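Local coordinates for protein ribonucleoside-diphosphate reductase (Pseudomonas aeruginosa, PDB 5IM3) that probably catalyses the reduction of ribonucleoside diphosphates to deoxyribonucleotides, the precursors for DNA synthesis, and binds dATP as an allosteric nucleotide, at residues T357-N362 with P368-C373; S372-T377 with A393-F398; V601-S606 with N650-H655. All coordinates share one frame; numbering follows the deposited sequence. Where two conformers were deposited one is given.

The three contacts lie close together, on the same side of the chain's centre, their own centres 12 to 13 Å apart. Contacts 2 and 3 are buried, whereas contact 1 is only partly so. Contacts 1 and 2 share Ser-372 and Cys-373, and the disulfide between Cys-373 and Cys-602 ties both to contact 3, whose strand 600-608 runs antiparallel to strand 373-377. Their chemistry differs with place: in contact 1 helix side chains grip loop carbonyls, in contact 2 a leucine methyl sits on a tyrosine face between strand and helix, and in contact 3 two asparagine amides and a water carry the join. Ser-371 of contact 1 also hydrogen-bonds Asn-603 of contact 3.

Contact 1 of 3, residues T357-N362 with P368-C373; sequences TPTLFN and PQLSSC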
loop_
_atom_site.group_PDB
_atom_site.type_symbol
_atom_site.label_atom_id
_atom_site.label_comp_id
_atom_site.label_asym_id
_atom_site.label_seq_id
_atom_site.Cartn_x
_atom_site.Cartn_y
_atom_site.Cartn_z
ATOM N N THR A 357 -42.495 -19.689 -8.973
ATOM C CA THR A 357 -42.049 -20.031 -10.323
ATOM C C THR A 357 -42.320 -21.481 -10.705
ATOM O O THR A 357 -42.834 -21.713 -11.812
ATOM C CB THR A 357 -40.556 -19.687 -10.432
ATOM O OG1 THR A 357 -40.417 -18.287 -10.724
ATOM C CG2 THR A 357 -39.857 -20.501 -11.515
ATOM N N PRO A 358 -42.007 -22.488 -9.882
ATOM C CA PRO A 358 -42.290 -23.868 -10.316
ATOM C C PRO A 358 -43.772 -24.159 -10.458
ATOM O O PRO A 358 -44.165 -24.885 -11.378
ATOM C CB PRO A 358 -41.632 -24.730 -9.225
ATOM C CG PRO A 358 -41.533 -23.849 -8.046
ATOM C CD PRO A 358 -41.318 -22.458 -8.581
ATOM N N THR A 359 -44.615 -23.620 -9.575
ATOM C CA THR A 359 -46.051 -23.813 -9.733
ATOM C C THR A 359 -46.526 -23.213 -11.050
ATOM O O THR A 359 -47.196 -23.881 -11.843
ATOM C CB THR A 359 -46.809 -23.197 -8.554
ATOM O OG1 THR A 359 -46.513 -23.930 -7.360
ATOM C CG2 THR A 359 -48.313 -23.237 -8.793
ATOM N N LEU A 360 -46.165 -21.954 -11.306
ATOM C CA LEU A 360 -46.551 -21.308 -12.557
ATOM C C LEU A 360 -46.130 -22.127 -13.767
ATOM O O LEU A 360 -46.865 -22.209 -14.759
ATOM C CB LEU A 360 -45.937 -19.910 -12.630
ATOM C CG LEU A 360 -46.512 -18.871 -11.669
ATOM C CD1 LEU A 360 -45.762 -17.570 -11.835
ATOM C CD2 LEU A 360 -48.009 -18.677 -11.910
ATOM N N PHE A 361 -44.952 -22.749 -13.704
ATOM C CA PHE A 361 -44.413 -23.427 -14.874
ATOM C C PHE A 361 -45.025 -24.809 -15.079
ATOM O O PHE A 361 -45.226 -25.229 -16.225
ATOM C CB PHE A 361 -42.892 -23.541 -14.754
ATOM C CG PHE A 361 -42.216 -23.933 -16.034
ATOM C CD1 PHE A 361 -41.947 -25.262 -16.314
ATOM C CD2 PHE A 361 -41.856 -22.971 -16.963
ATOM C CE1 PHE A 361 -41.327 -25.627 -17.496
ATOM C CE2 PHE A 361 -41.238 -23.330 -18.147
ATOM C CZ PHE A 361 -40.972 -24.659 -18.414
ATOM N N ASN A 362 -45.336 -25.525 -13.997
ATOM C CA ASN A 362 -45.681 -26.935 -14.096
ATOM C C ASN A 362 -47.126 -27.263 -13.760
ATOM O O ASN A 362 -47.590 -28.338 -14.142
ATOM C CB ASN A 362 -44.770 -27.762 -13.182
ATOM C CG ASN A 362 -43.331 -27.724 -13.631
ATOM O OD1 ASN A 362 -43.041 -27.773 -14.826
ATOM N ND2 ASN A 362 -42.420 -27.620 -12.677
ATOM N N PRO A 368 -46.484 -32.869 -12.249
ATOM C CA PRO A 368 -46.082 -31.466 -12.075
ATOM C C PRO A 368 -45.138 -31.284 -10.894
ATOM O O PRO A 368 -45.448 -31.674 -9.767
ATOM C CB PRO A 368 -47.412 -30.747 -11.835
ATOM C CG PRO A 368 -48.287 -31.791 -11.205
ATOM C CD PRO A 368 -47.849 -33.124 -11.754
ATOM N N GLN A 369 -43.985 -30.679 -11.161
ATOM C CA GLN A 369 -43.070 -30.252 -10.105
ATOM C C GLN A 369 -43.505 -28.861 -9.655
ATOM O O GLN A 369 -43.077 -27.844 -10.203
ATOM C CB GLN A 369 -41.632 -30.267 -10.606
ATOM C CG GLN A 369 -40.604 -29.847 -9.573
ATOM C CD GLN A 369 -39.854 -31.020 -8.977
ATOM O OE1 GLN A 369 -40.320 -32.165 -9.012
ATOM N NE2 GLN A 369 -38.676 -30.739 -8.429
ATOM N N LEU A 370 -44.368 -28.818 -8.636
ATOM C CA LEU A 370 -44.913 -27.561 -8.137
ATOM C C LEU A 370 -44.041 -26.903 -7.078
ATOM O O LEU A 370 -44.175 -25.695 -6.850
ATOM C CB LEU A 370 -46.316 -27.788 -7.562
ATOM C CG LEU A 370 -47.342 -28.352 -8.547
ATOM C CD1 LEU A 370 -48.695 -28.495 -7.878
ATOM C CD2 LEU A 370 -47.448 -27.481 -9.788
ATOM N N SER A 371 -43.161 -27.661 -6.429
ATOM C CA SER A 371 -42.228 -27.126 -5.451
ATOM C C SER A 371 -40.831 -27.607 -5.805
ATOM O O SER A 371 -40.644 -28.773 -6.168
ATOM C CB SER A 371 -42.592 -27.564 -4.029
ATOM O OG SER A 371 -43.921 -27.191 -3.707
ATOM N N SER A 372 -39.849 -26.710 -5.697
ATOM C CA SER A 372 -38.491 -27.035 -6.116
ATOM C C SER A 372 -37.452 -26.574 -5.097
ATOM O O SER A 372 -36.317 -26.259 -5.465
ATOM C CB SER A 372 -38.192 -26.420 -7.485
ATOM O OG SER A 372 -38.239 -25.005 -7.427
ATOM N N CYS A 373 -37.828 -26.543 -3.813
ATOM C CA CYS A 373 -36.986 -26.071 -2.717
ATOM C C CYS A 373 -36.975 -27.131 -1.625
ATOM O O CYS A 373 -38.041 -27.544 -1.159
ATOM C CB CYS A 373 -37.517 -24.734 -2.171
ATOM S SG CYS A 373 -36.873 -24.146 -0.548
#
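Thr-359 and Asn-362 both set the first side-chain branch opposite the carbonyl carbon (chi1 -67° for OG1, -66° for CG), and from one turn of helix 357-362 each meets a backbone carbonyl of the loop 368-373. Asn-362 ND2 donates to Gln-369 O at 2.6 Å, with a nearly straight N-H...O angle of 168°; the acceptor lies close to the plane of the asparagine amide. Thr-359 OG1 gives its proton to Leu-370 O at 3.0 Å. Between these two grips the ring of Pro-358 presses on the same piece of backbone: its CG stands 3.4 Å from Leu-370 O and 3.5 Å from Ser-372 OG. The CD2 methyl of Leu-370 packs against the helix backbone, 3.9 Å from Thr-359 CA. At the far end Pro-368 CB rests 3.3 Å from Asn-362 O, whose own hydrogen bond goes to Thr-365 OG1 in the turn between the segments. The loop is also held by Asn-641, whose OD1 accepts from the amides of Leu-370 and Ser-371, while Val-637 of helix 620-640 packs on Thr-359 and Leu-370. Two successive loop carbonyls thus find donors on one helical turn, which helps set the orientation of those two peptides and the course of the chain entering strand 373-377.

Contact 2 of 3, residues S372-T377 with A393-F398; sequences SCYLTT and AMLSKF. With DTP (2'-deoxyadenosine 5'-triphosphate), chain F.
Strand 373-377, helix 382-395 and strand 401-405 form a beta-alpha-beta unit of the ten-stranded alpha-beta barrel, and here the last turn of the helix comes down on the strand through Leu-395 and Tyr-374. The methyl CD2 of Leu-395 sits over the middle of the tyrosine ring, 3.8 Å from its centroid and only 5° off the ring normal, a face-on CH-pi contact. Leu-395 CB follows across the same ring at 3.9 Å from Tyr-374 CD2. The other methyl, CD1, leans past the ring to touch Thr-376 CG2 at 4.4 Å; the hydroxyl of that threonine is taken by Asn-404. No hydrogen bond crosses the contact.

Just beyond the helix, Lys-397 runs fully extended toward the phosphates of a bound dATP. Its NZ is modelled too close to the alpha-phosphate for the exact geometry to be trusted, although Lys-397 does belong to the binding site of this nucleotide. Its CG lies 3.8 Å from N7 of the adenine. Asp-380 OD1 and Leu-382 N of the second subunit also hydrogen-bond the nucleotide, consistent with the family's specificity site at the dimer interface. Leu-402 of strand 401-405 packs on both Tyr-374 and Leu-395, Val-601 of strand 600-608 adjoins the tyrosine, and Val-440 of helix 427-440 touches Ala-393 and Ser-396.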
loop_
_atom_site.group_PDB
_atom_site.type_symbol
_atom_site.label_atom_id
_atom_site.label_comp_id
_atom_site.label_asym_id
_atom_site.label_seq_id
_atom_site.Cartn_x
_atom_site.Cartn_y
_atom_site.Cartn_z
ATOM N N SER A 372 -39.849 -26.710 -5.697
ATOM C CA SER A 372 -38.491 -27.035 -6.116
ATOM C C SER A 372 -37.452 -26.574 -5.097
ATOM O O SER A 372 -36.317 -26.259 -5.465
ATOM C CB SER A 372 -38.192 -26.420 -7.485
ATOM O OG SER A 372 -38.239 -25.005 -7.427
ATOM N N CYS A 373 -37.828 -26.543 -3.813
ATOM C CA CYS A 373 -36.986 -26.071 -2.717
ATOM C C CYS A 373 -36.975 -27.131 -1.625
ATOM O O CYS A 373 -38.041 -27.544 -1.159
ATOM C CB CYS A 373 -37.517 -24.734 -2.171
ATOM S SG CYS A 373 -36.873 -24.146 -0.548
ATOM N N TYR A 374 -35.782 -27.570 -1.216
ATOM C CA TYR A 374 -35.676 -28.686 -0.283
ATOM C C TYR A 374 -34.580 -28.448 0.744
ATOM O O TYR A 374 -33.610 -27.730 0.492
ATOM C CB TYR A 374 -35.378 -30.006 -1.011
ATOM C CG TYR A 374 -36.248 -30.263 -2.215
ATOM C CD1 TYR A 374 -37.470 -30.905 -2.092
ATOM C CD2 TYR A 374 -35.842 -29.861 -3.477
ATOM C CE1 TYR A 374 -38.263 -31.139 -3.197
ATOM C CE2 TYR A 374 -36.621 -30.089 -4.581
ATOM C CZ TYR A 374 -37.832 -30.726 -4.440
ATOM O OH TYR A 374 -38.599 -30.945 -5.555
ATOM N N LEU A 375 -34.745 -29.087 1.905
ATOM C CA LEU A 375 -33.759 -29.093 2.975
ATOM C C LEU A 375 -33.444 -30.536 3.343
ATOM O O LEU A 375 -34.349 -31.369 3.449
ATOM C CB LEU A 375 -34.252 -28.346 4.227
ATOM C CG LEU A 375 -34.519 -26.839 4.126
ATOM C CD1 LEU A 375 -35.838 -26.537 3.417
ATOM C CD2 LEU A 375 -34.508 -26.221 5.521
ATOM N N THR A 376 -32.160 -30.826 3.543
ATOM C CA THR A 376 -31.712 -32.161 3.910
ATOM C C THR A 376 -30.723 -32.071 5.061
ATOM O O THR A 376 -30.165 -31.011 5.354
ATOM C CB THR A 376 -31.043 -32.891 2.737
ATOM O OG1 THR A 376 -29.755 -32.313 2.483
ATOM C CG2 THR A 376 -31.896 -32.807 1.475
ATOM N N THR A 377 -30.511 -33.212 5.708
ATOM C CA THR A 377 -29.482 -33.368 6.728
ATOM C C THR A 377 -28.681 -34.616 6.390
ATOM O O THR A 377 -29.260 -35.652 6.047
ATOM C CB THR A 377 -30.095 -33.462 8.134
ATOM O OG1 THR A 377 -29.057 -33.660 9.098
ATOM C CG2 THR A 377 -31.102 -34.604 8.227
ATOM N N ALA A 393 -28.695 -34.941 -6.389
ATOM C CA ALA A 393 -28.788 -35.044 -7.840
ATOM C C ALA A 393 -30.240 -35.184 -8.286
ATOM O O ALA A 393 -30.678 -34.499 -9.215
ATOM C CB ALA A 393 -27.946 -36.219 -8.337
ATOM N N MET A 394 -31.008 -36.060 -7.625
ATOM C CA MET A 394 -32.395 -36.290 -8.039
ATOM C C MET A 394 -33.254 -35.049 -7.828
ATOM O O MET A 394 -34.069 -34.698 -8.688
ATOM C CB MET A 394 -32.991 -37.470 -7.270
ATOM C CG MET A 394 -32.295 -38.801 -7.506
ATOM S SD MET A 394 -32.163 -39.233 -9.246
ATOM C CE MET A 394 -30.509 -38.707 -9.597
ATOM N N LEU A 395 -33.096 -34.382 -6.684
ATOM C CA LEU A 395 -33.894 -33.197 -6.394
ATOM C C LEU A 395 -33.549 -32.044 -7.326
ATOM O O LEU A 395 -34.401 -31.190 -7.594
ATOM C CB LEU A 395 -33.689 -32.790 -4.935
ATOM C CG LEU A 395 -34.147 -33.833 -3.912
ATOM C CD1 LEU A 395 -33.650 -33.492 -2.515
ATOM C CD2 LEU A 395 -35.660 -33.948 -3.917
ATOM N N SER A 396 -32.320 -32.005 -7.830
ATOM C CA SER A 396 -31.863 -30.960 -8.735
ATOM C C SER A 396 -32.134 -31.281 -10.196
ATOM O O SER A 396 -31.851 -30.446 -11.060
ATOM C CB SER A 396 -30.360 -30.729 -8.548
ATOM O OG SER A 396 -30.081 -30.273 -7.243
ATOM N N LYS A 397 -32.663 -32.469 -10.492
ATOM C CA LYS A 397 -32.873 -32.874 -11.874
ATOM C C LYS A 397 -33.754 -31.890 -12.639
ATOM O O LYS A 397 -33.651 -31.814 -13.869
ATOM C CB LYS A 397 -33.479 -34.282 -11.902
ATOM C CG LYS A 397 -33.619 -34.896 -13.286
ATOM C CD LYS A 397 -33.959 -36.373 -13.196
ATOM C CE LYS A 397 -34.155 -36.979 -14.571
ATOM N NZ LYS A 397 -34.262 -38.457 -14.491
ATOM N N PHE A 398 -34.604 -31.128 -11.947
ATOM C CA PHE A 398 -35.467 -30.134 -12.581
ATOM C C PHE A 398 -35.352 -28.789 -11.865
ATOM O O PHE A 398 -36.343 -28.188 -11.444
ATOM C CB PHE A 398 -36.919 -30.609 -12.608
ATOM C CG PHE A 398 -37.082 -32.057 -12.991
ATOM C CD1 PHE A 398 -36.904 -32.472 -14.302
ATOM C CD2 PHE A 398 -37.423 -33.003 -12.037
ATOM C CE1 PHE A 398 -37.056 -33.806 -14.649
ATOM C CE2 PHE A 398 -37.573 -34.334 -12.379
ATOM C CZ PHE A 398 -37.390 -34.735 -13.687
HETATM P PG DTP F . -35.373 -40.485 -20.346
HETATM O O1G DTP F . -34.835 -39.192 -20.881
HETATM O O2G DTP F . -34.522 -41.696 -20.741
HETATM O O3G DTP F . -36.822 -40.760 -20.773
HETATM P PB DTP F . -34.841 -41.457 -17.642
HETATM O O1B DTP F . -35.620 -41.334 -16.388
HETATM O O2B DTP F . -34.863 -42.887 -18.167
HETATM O O3B DTP F . -35.418 -40.473 -18.754
HETATM P PA DTP F . -32.674 -39.695 -16.846
HETATM O O1A DTP F . -32.718 -39.720 -15.371
HETATM O O2A DTP F . -33.501 -38.510 -17.352
HETATM O O3A DTP F . -33.324 -41.033 -17.409
HETATM O "O5'" DTP F . -31.226 -39.583 -17.478
HETATM C "C5'" DTP F . -30.906 -39.877 -18.852
HETATM C "C4'" DTP F . -29.560 -39.270 -19.149
HETATM O "O4'" DTP F . -29.644 -37.835 -19.000
HETATM C "C3'" DTP F . -28.420 -39.732 -18.239
HETATM O "O3'" DTP F . -27.214 -39.852 -18.995
HETATM C "C2'" DTP F . -28.322 -38.609 -17.216
HETATM C "C1'" DTP F . -28.720 -37.387 -18.024
HETATM N N9 DTP F . -29.360 -36.336 -17.244
HETATM C C8 DTP F . -30.620 -36.363 -16.707
HETATM N N7 DTP F . -30.927 -35.296 -16.009
HETATM C C5 DTP F . -29.789 -34.508 -16.097
HETATM C C6 DTP F . -29.467 -33.245 -15.566
HETATM N N6 DTP F . -30.294 -32.529 -14.801
HETATM N N1 DTP F . -28.246 -32.740 -15.845
HETATM C C2 DTP F . -27.412 -33.457 -16.604
HETATM N N3 DTP F . -27.602 -34.658 -17.153
HETATM C C4 DTP F . -28.818 -35.134 -16.859
#

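Contact 3 of 3, residues V601-S606 with N650-H655; sequences VCNLGS and NSNFKH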
loop_
_atom_site.group_PDB
_atom_site.type_symbol
_atom_site.label_atom_id
_atom_site.label_comp_id
_atom_site.label_asym_id
_atom_site.label_seq_id
_atom_site.Cartn_x
_atom_site.Cartn_y
_atom_site.Cartn_z
ATOM N N VAL A 601 -39.820 -29.754 2.175
ATOM C CA VAL A 601 -40.181 -29.180 0.884
ATOM C C VAL A 601 -40.791 -27.805 1.128
ATOM O O VAL A 601 -41.694 -27.665 1.962
ATOM C CB VAL A 601 -41.173 -30.079 0.121
ATOM C CG1 VAL A 601 -41.323 -29.607 -1.318
ATOM C CG2 VAL A 601 -40.737 -31.536 0.173
ATOM N N CYS A 602 -40.311 -26.800 0.396
ATOM C CA CYS A 602 -40.832 -25.441 0.511
ATOM C C CYS A 602 -41.872 -25.211 -0.579
ATOM O O CYS A 602 -41.548 -25.240 -1.772
ATOM C CB CYS A 602 -39.721 -24.399 0.401
ATOM S SG CYS A 602 -38.072 -24.984 0.881
ATOM N N ASN A 603 -43.112 -24.978 -0.168
ATOM C CA ASN A 603 -44.215 -24.693 -1.079
ATOM C C ASN A 603 -44.584 -23.220 -0.897
ATOM O O ASN A 603 -45.074 -22.826 0.168
ATOM C CB ASN A 603 -45.388 -25.629 -0.797
ATOM C CG ASN A 603 -44.931 -27.047 -0.441
ATOM O OD1 ASN A 603 -44.476 -27.804 -1.301
ATOM N ND2 ASN A 603 -45.048 -27.406 0.834
ATOM N N LEU A 604 -44.340 -22.406 -1.932
ATOM C CA LEU A 604 -44.204 -20.963 -1.764
ATOM C C LEU A 604 -45.114 -20.173 -2.692
ATOM O O LEU A 604 -45.431 -20.597 -3.807
ATOM C CB LEU A 604 -42.760 -20.517 -2.019
ATOM C CG LEU A 604 -41.691 -21.182 -1.162
ATOM C CD1 LEU A 604 -40.304 -20.716 -1.598
ATOM C CD2 LEU A 604 -41.935 -20.889 0.312
ATOM N N GLY A 605 -45.500 -18.992 -2.212
ATOM C CA GLY A 605 -46.219 -17.994 -2.984
ATOM C C GLY A 605 -46.148 -16.677 -2.246
ATOM O O GLY A 605 -45.783 -16.626 -1.070
ATOM N N SER A 606 -46.508 -15.598 -2.943
ATOM C CA SER A 606 -46.301 -14.263 -2.391
ATOM C C SER A 606 -47.488 -13.349 -2.647
ATOM O O SER A 606 -48.006 -13.277 -3.765
ATOM C CB SER A 606 -45.030 -13.631 -2.964
ATOM O OG SER A 606 -43.882 -14.220 -2.379
ATOM N N ASN A 650 -42.988 -37.790 2.202
ATOM C CA ASN A 650 -43.278 -38.126 3.592
ATOM C C ASN A 650 -43.407 -36.873 4.453
ATOM O O ASN A 650 -44.349 -36.745 5.240
ATOM C CB ASN A 650 -42.184 -39.047 4.138
ATOM C CG ASN A 650 -42.470 -39.518 5.545
ATOM O OD1 ASN A 650 -43.603 -39.864 5.877
ATOM N ND2 ASN A 650 -41.445 -39.521 6.385
ATOM N N SER A 651 -42.465 -35.935 4.322
ATOM C CA SER A 651 -42.490 -34.754 5.181
ATOM C C SER A 651 -43.613 -33.802 4.786
ATOM O O SER A 651 -44.237 -33.176 5.650
ATOM C CB SER A 651 -41.152 -34.024 5.119
ATOM O OG SER A 651 -41.015 -33.344 3.888
ATOM N N ASN A 652 -43.868 -33.657 3.488
ATOM C CA ASN A 652 -44.931 -32.759 3.053
ATOM C C ASN A 652 -46.294 -33.270 3.500
ATOM O O ASN A 652 -47.112 -32.498 4.008
ATOM C CB ASN A 652 -44.889 -32.589 1.536
ATOM C CG ASN A 652 -44.540 -31.175 1.110
ATOM O OD1 ASN A 652 -44.054 -30.368 1.906
ATOM N ND2 ASN A 652 -44.776 -30.874 -0.158
ATOM N N PHE A 653 -46.543 -34.576 3.350
ATOM C CA PHE A 653 -47.825 -35.145 3.756
ATOM C C PHE A 653 -47.984 -35.159 5.270
ATOM O O PHE A 653 -49.100 -34.989 5.774
ATOM C CB PHE A 653 -47.975 -36.570 3.214
ATOM C CG PHE A 653 -48.282 -36.648 1.738
ATOM C CD1 PHE A 653 -48.239 -35.521 0.932
ATOM C CD2 PHE A 653 -48.633 -37.862 1.161
ATOM C CE1 PHE A 653 -48.529 -35.606 -0.420
ATOM C CE2 PHE A 653 -48.922 -37.951 -0.188
ATOM C CZ PHE A 653 -48.870 -36.823 -0.980
ATOM N N LYS A 654 -46.890 -35.360 6.011
ATOM C CA LYS A 654 -46.977 -35.451 7.466
ATOM C C LYS A 654 -47.278 -34.093 8.087
ATOM O O LYS A 654 -48.139 -33.979 8.967
ATOM C CB LYS A 654 -45.672 -36.011 8.035
ATOM C CG LYS A 654 -45.719 -37.469 8.467
ATOM C CD LYS A 654 -44.310 -37.987 8.738
ATOM C CE LYS A 654 -44.317 -39.321 9.458
ATOM N NZ LYS A 654 -44.648 -39.179 10.905
ATOM N N HIS A 655 -46.576 -33.049 7.638
ATOM C CA HIS A 655 -46.568 -31.760 8.317
ATOM C C HIS A 655 -47.219 -30.637 7.525
ATOM O O HIS A 655 -47.613 -29.633 8.125
ATOM C CB HIS A 655 -45.124 -31.352 8.645
ATOM C CG HIS A 655 -44.305 -32.458 9.231
ATOM N ND1 HIS A 655 -44.667 -33.121 10.383
ATOM C CD2 HIS A 655 -43.143 -33.022 8.821
ATOM C CE1 HIS A 655 -43.764 -34.046 10.660
ATOM N NE2 HIS A 655 -42.829 -34.006 9.727
HETATM O O HOH W 1 -42.005 -30.663 3.839
#
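The side-chain amides of Asn-603 and Asn-652 approach from opposite directions, their planes turned 46° against each other. At the edge of the Asn-652 amide, and nearly in its plane, lies Asn-603 OD1, which accepts from Asn-652 ND2 at 3.3 Å with an N-H...O angle of 169°. The return bond, from Asn-603 ND2 to Asn-652 OD1, has the same length but is weak. Over one face of the Asn-652 amide lies Val-601, the two side chains crossing at about a right angle: its CB is 3.4 Å from Asn-652 OD1, and its CG2 lies 3.9 Å from Asn-652 CG. Asn-652 reaches this place with chi1 at -114°, well off a staggered position.

A water completes the join. It accepts from Val-601 N at 2.9 Å, then donates to Ser-651 OG at 2.9 Å and to Asn-652 OD1 at 2.8 Å, linking the strand backbone to two consecutive residues of helix 646-655. Each group has further partners: Ser-651 OG bonds Ile-599 O, Asn-652 ND2 bonds Tyr-643 OH, Asn-603 ND2 bonds Pro-657 O, and Asn-603 OD1 meets Ser-371 OG. Between Val-601 and Asn-603 in the chain, Cys-602 forms a disulfide with Cys-373, probably the redox pair that reduces substrate in this family. The Pro-657 carbonyl can only accept, which places the NH2 of Asn-603 and, through the paired amides, supports the orientation assigned to Asn-652; polar side chains thus join strand 600-608 to the helix in a buried setting.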